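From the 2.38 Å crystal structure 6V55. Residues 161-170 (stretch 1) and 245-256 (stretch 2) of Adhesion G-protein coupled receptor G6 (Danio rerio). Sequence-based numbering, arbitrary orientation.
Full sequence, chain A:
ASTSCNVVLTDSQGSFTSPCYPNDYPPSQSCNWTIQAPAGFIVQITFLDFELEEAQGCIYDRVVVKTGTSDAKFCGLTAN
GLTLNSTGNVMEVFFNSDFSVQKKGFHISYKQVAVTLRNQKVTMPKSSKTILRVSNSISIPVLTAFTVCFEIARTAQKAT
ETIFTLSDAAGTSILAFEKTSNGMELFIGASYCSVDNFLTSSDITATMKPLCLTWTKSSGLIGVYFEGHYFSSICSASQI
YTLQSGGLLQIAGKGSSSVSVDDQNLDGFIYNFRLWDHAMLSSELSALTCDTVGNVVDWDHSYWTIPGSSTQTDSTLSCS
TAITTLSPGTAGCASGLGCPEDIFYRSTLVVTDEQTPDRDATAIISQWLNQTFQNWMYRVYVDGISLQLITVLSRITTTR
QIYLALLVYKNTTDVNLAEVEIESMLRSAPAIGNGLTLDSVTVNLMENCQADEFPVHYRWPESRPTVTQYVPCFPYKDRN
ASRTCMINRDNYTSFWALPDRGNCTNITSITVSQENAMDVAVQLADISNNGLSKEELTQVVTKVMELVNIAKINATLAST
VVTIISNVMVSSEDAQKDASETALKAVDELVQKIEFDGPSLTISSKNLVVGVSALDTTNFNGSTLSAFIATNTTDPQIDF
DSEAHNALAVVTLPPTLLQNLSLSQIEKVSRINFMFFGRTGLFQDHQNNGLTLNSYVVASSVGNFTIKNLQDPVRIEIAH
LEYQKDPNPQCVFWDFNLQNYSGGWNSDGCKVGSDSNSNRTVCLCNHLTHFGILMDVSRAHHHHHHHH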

# COMPACT_ATOMS: atom_id res chain seq x y z
N GLU A 161 -28.85 -42.05 20.95
CA GLU A 161 -28.26 -40.81 20.50
C GLU A 161 -28.92 -40.40 19.19
O GLU A 161 -29.29 -41.26 18.39
N THR A 162 -29.09 -39.09 18.97
CA THR A 162 -29.80 -38.56 17.81
C THR A 162 -28.87 -37.76 16.89
O THR A 162 -27.97 -37.08 17.36
N ILE A 163 -29.13 -37.82 15.58
CA ILE A 163 -28.27 -37.19 14.59
C ILE A 163 -28.95 -36.01 13.89
O ILE A 163 -28.35 -34.93 13.76
N PHE A 164 -30.21 -36.16 13.45
CA PHE A 164 -31.01 -34.96 13.17
C PHE A 164 -32.46 -35.19 13.57
O PHE A 164 -32.90 -36.34 13.73
N THR A 165 -33.21 -34.09 13.71
CA THR A 165 -34.61 -34.15 14.12
C THR A 165 -35.43 -33.10 13.39
O THR A 165 -35.16 -31.89 13.49
N LEU A 166 -36.45 -33.55 12.67
CA LEU A 166 -37.48 -32.71 12.06
C LEU A 166 -38.76 -32.85 12.88
O LEU A 166 -39.39 -33.91 12.89
N SER A 167 -39.12 -31.79 13.60
CA SER A 167 -40.37 -31.72 14.35
C SER A 167 -41.33 -30.80 13.61
O SER A 167 -40.90 -29.82 12.99
N ASP A 168 -42.62 -31.09 13.69
CA ASP A 168 -43.58 -30.35 12.88
C ASP A 168 -43.92 -29.02 13.56
O ASP A 168 -43.32 -28.62 14.57
N ALA A 169 -44.91 -28.31 13.00
CA ALA A 169 -45.33 -27.01 13.51
C ALA A 169 -46.01 -27.09 14.88
O ALA A 169 -46.10 -26.08 15.58
N ALA A 170 -46.48 -28.27 15.29
CA ALA A 170 -46.99 -28.46 16.64
C ALA A 170 -45.92 -28.95 17.62
O ALA A 170 -46.17 -28.90 18.84
N SER A 245 -45.45 -29.65 5.93
CA SER A 245 -44.74 -28.40 5.73
C SER A 245 -44.37 -27.75 7.06
O SER A 245 -44.84 -28.13 8.14
N GLY A 246 -43.49 -26.75 6.95
CA GLY A 246 -43.29 -25.74 7.97
C GLY A 246 -42.71 -26.22 9.28
O GLY A 246 -43.08 -25.71 10.34
N GLY A 247 -41.81 -27.21 9.23
CA GLY A 247 -41.28 -27.80 10.43
C GLY A 247 -39.92 -27.22 10.83
O GLY A 247 -39.36 -26.34 10.18
N LEU A 248 -39.39 -27.77 11.92
CA LEU A 248 -38.12 -27.36 12.51
C LEU A 248 -37.13 -28.50 12.33
O LEU A 248 -37.21 -29.52 13.04
N LEU A 249 -36.18 -28.34 11.42
CA LEU A 249 -35.11 -29.31 11.24
C LEU A 249 -33.90 -28.81 12.03
O LEU A 249 -33.53 -27.64 11.91
N GLN A 250 -33.30 -29.70 12.83
CA GLN A 250 -32.17 -29.33 13.67
C GLN A 250 -31.13 -30.43 13.73
O GLN A 250 -31.43 -31.62 13.54
N ILE A 251 -29.90 -30.01 14.03
CA ILE A 251 -28.78 -30.91 14.29
C ILE A 251 -29.04 -31.59 15.63
O ILE A 251 -29.50 -30.94 16.58
N ALA A 252 -28.76 -32.90 15.69
CA ALA A 252 -29.04 -33.82 16.80
C ALA A 252 -30.50 -33.75 17.18
O ALA A 252 -31.35 -34.29 16.46
N GLY A 253 -30.81 -33.02 18.24
CA GLY A 253 -32.20 -32.79 18.60
C GLY A 253 -32.87 -33.96 19.30
O GLY A 253 -32.24 -34.95 19.70
N LYS A 254 -34.20 -33.86 19.38
CA LYS A 254 -34.96 -34.73 20.28
C LYS A 254 -35.08 -36.17 19.78
O LYS A 254 -35.02 -37.10 20.59
N GLY A 255 -35.23 -36.37 18.47
CA GLY A 255 -35.44 -37.71 17.96
C GLY A 255 -36.82 -38.22 18.33
O GLY A 255 -37.77 -37.45 18.48
N SER A 256 -36.91 -39.53 18.54
CA SER A 256 -38.17 -40.18 18.90
C SER A 256 -38.34 -40.20 20.42
O SER A 256 -38.25 -41.23 21.09

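Strands 164-167 and 248-251 pair antiparallel, and the loop after the second strand wraps over threonine side chains of the first stretch. Glu161 points away and makes no contact. Thr162 (chi1 p) points toward the loop: its OG1 donates a very short hydrogen bond to Gly253 O (2.5 Å), while CG2 lies 3.8 Å from Gly255 CA, where a side chain on the glycine would collide with it. Ile163 (m, t) turns away, leaving its carbonyl O to accept from Ala252 N (2.8 Å). Phe164 (chi1 p) starts sideways and its end leads away, yet ring atom CD1 still meets Leu249 CD1 at 3.9 Å. Thr165 (m) is the polar hub: OG1 donates to Ala252 O (2.8 Å) and accepts from Gly255 N (2.8 Å), pinning the loop, and its CB packs 4.1 Å from Gln250 CG on the same sheet face. Leu166 and Leu249, both t, p, share the other face, with Leu166 CB 4.3 Å from Leu249 CD1; Leu166 CD1 also fills space beside Gly247, where a CB would clash. Ser167 (m) lies on the Thr165 face with Leu248 (t, t); its OG stays 4.4 Å from Gln250 NE2, too far to bond. Asp168 (p) points away, and Ala169 CB closes the edge 3.9 Å from Gly246 O.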

# COMPACT_ATOMS: atom_id res chain seq x y z
CB GLU A 161 -26.73 -40.95 20.35
CG GLU A 161 -26.23 -42.25 19.71
CD GLU A 161 -24.72 -42.46 19.89
OE1 GLU A 161 -24.04 -41.57 20.45
OE2 GLU A 161 -24.19 -43.50 19.46
CB THR A 162 -30.97 -37.67 18.22
OG1 THR A 162 -30.47 -36.50 18.88
CG2 THR A 162 -31.91 -38.40 19.15
CB ILE A 163 -27.73 -38.22 13.56
CG1 ILE A 163 -26.95 -39.30 14.33
CG2 ILE A 163 -26.84 -37.57 12.49
CD1 ILE A 163 -26.32 -40.37 13.48
CB PHE A 164 -30.92 -34.47 11.70
CG PHE A 164 -31.36 -35.48 10.66
CD1 PHE A 164 -32.68 -35.51 10.20
CD2 PHE A 164 -30.43 -36.34 10.07
CE1 PHE A 164 -33.06 -36.41 9.22
CE2 PHE A 164 -30.80 -37.23 9.07
CZ PHE A 164 -32.12 -37.28 8.66
CB THR A 165 -34.75 -33.97 15.63
OG1 THR A 165 -34.07 -35.03 16.29
CG2 THR A 165 -36.23 -33.99 16.04
CB LEU A 166 -37.72 -33.11 10.61
CG LEU A 166 -38.86 -32.46 9.83
CD1 LEU A 166 -38.82 -30.94 9.90
CD2 LEU A 166 -38.84 -32.96 8.40
CB SER A 167 -40.13 -31.18 15.77
OG SER A 167 -38.89 -31.63 16.30
CB ASP A 168 -44.81 -31.21 12.60
CG ASP A 168 -45.75 -31.35 13.80
OD1 ASP A 168 -45.26 -31.55 14.93
OD2 ASP A 168 -46.99 -31.31 13.61
CB ALA A 169 -46.25 -26.32 12.50
CB ALA A 170 -48.17 -29.44 16.63
CB SER A 245 -45.60 -27.42 4.94
OG SER A 245 -45.35 -27.50 3.55
CB LEU A 248 -38.30 -27.01 13.98
CG LEU A 248 -37.32 -26.01 14.62
CD1 LEU A 248 -38.02 -25.30 15.76
CD2 LEU A 248 -36.05 -26.69 15.13
CB LEU A 249 -34.75 -29.49 9.77
CG LEU A 249 -33.52 -30.35 9.47
CD1 LEU A 249 -33.71 -31.74 10.04
CD2 LEU A 249 -33.26 -30.42 7.99
CB GLN A 250 -32.61 -28.99 15.09
CG GLN A 250 -33.31 -30.10 15.80
CD GLN A 250 -33.77 -29.67 17.16
OE1 GLN A 250 -32.96 -29.30 18.01
NE2 GLN A 250 -35.08 -29.70 17.37
CB ILE A 251 -27.46 -30.12 14.27
CG1 ILE A 251 -27.34 -29.32 12.96
CG2 ILE A 251 -26.24 -30.99 14.55
CD1 ILE A 251 -26.80 -30.09 11.81
CB ALA A 252 -28.14 -33.55 18.01
CB LYS A 254 -36.34 -34.11 20.50
CG LYS A 254 -37.26 -34.86 21.46
CD LYS A 254 -38.54 -34.06 21.69
CE LYS A 254 -39.25 -33.77 20.37
NZ LYS A 254 -40.34 -32.78 20.50
CB SER A 256 -38.21 -41.59 18.33
OG SER A 256 -37.60 -41.64 17.06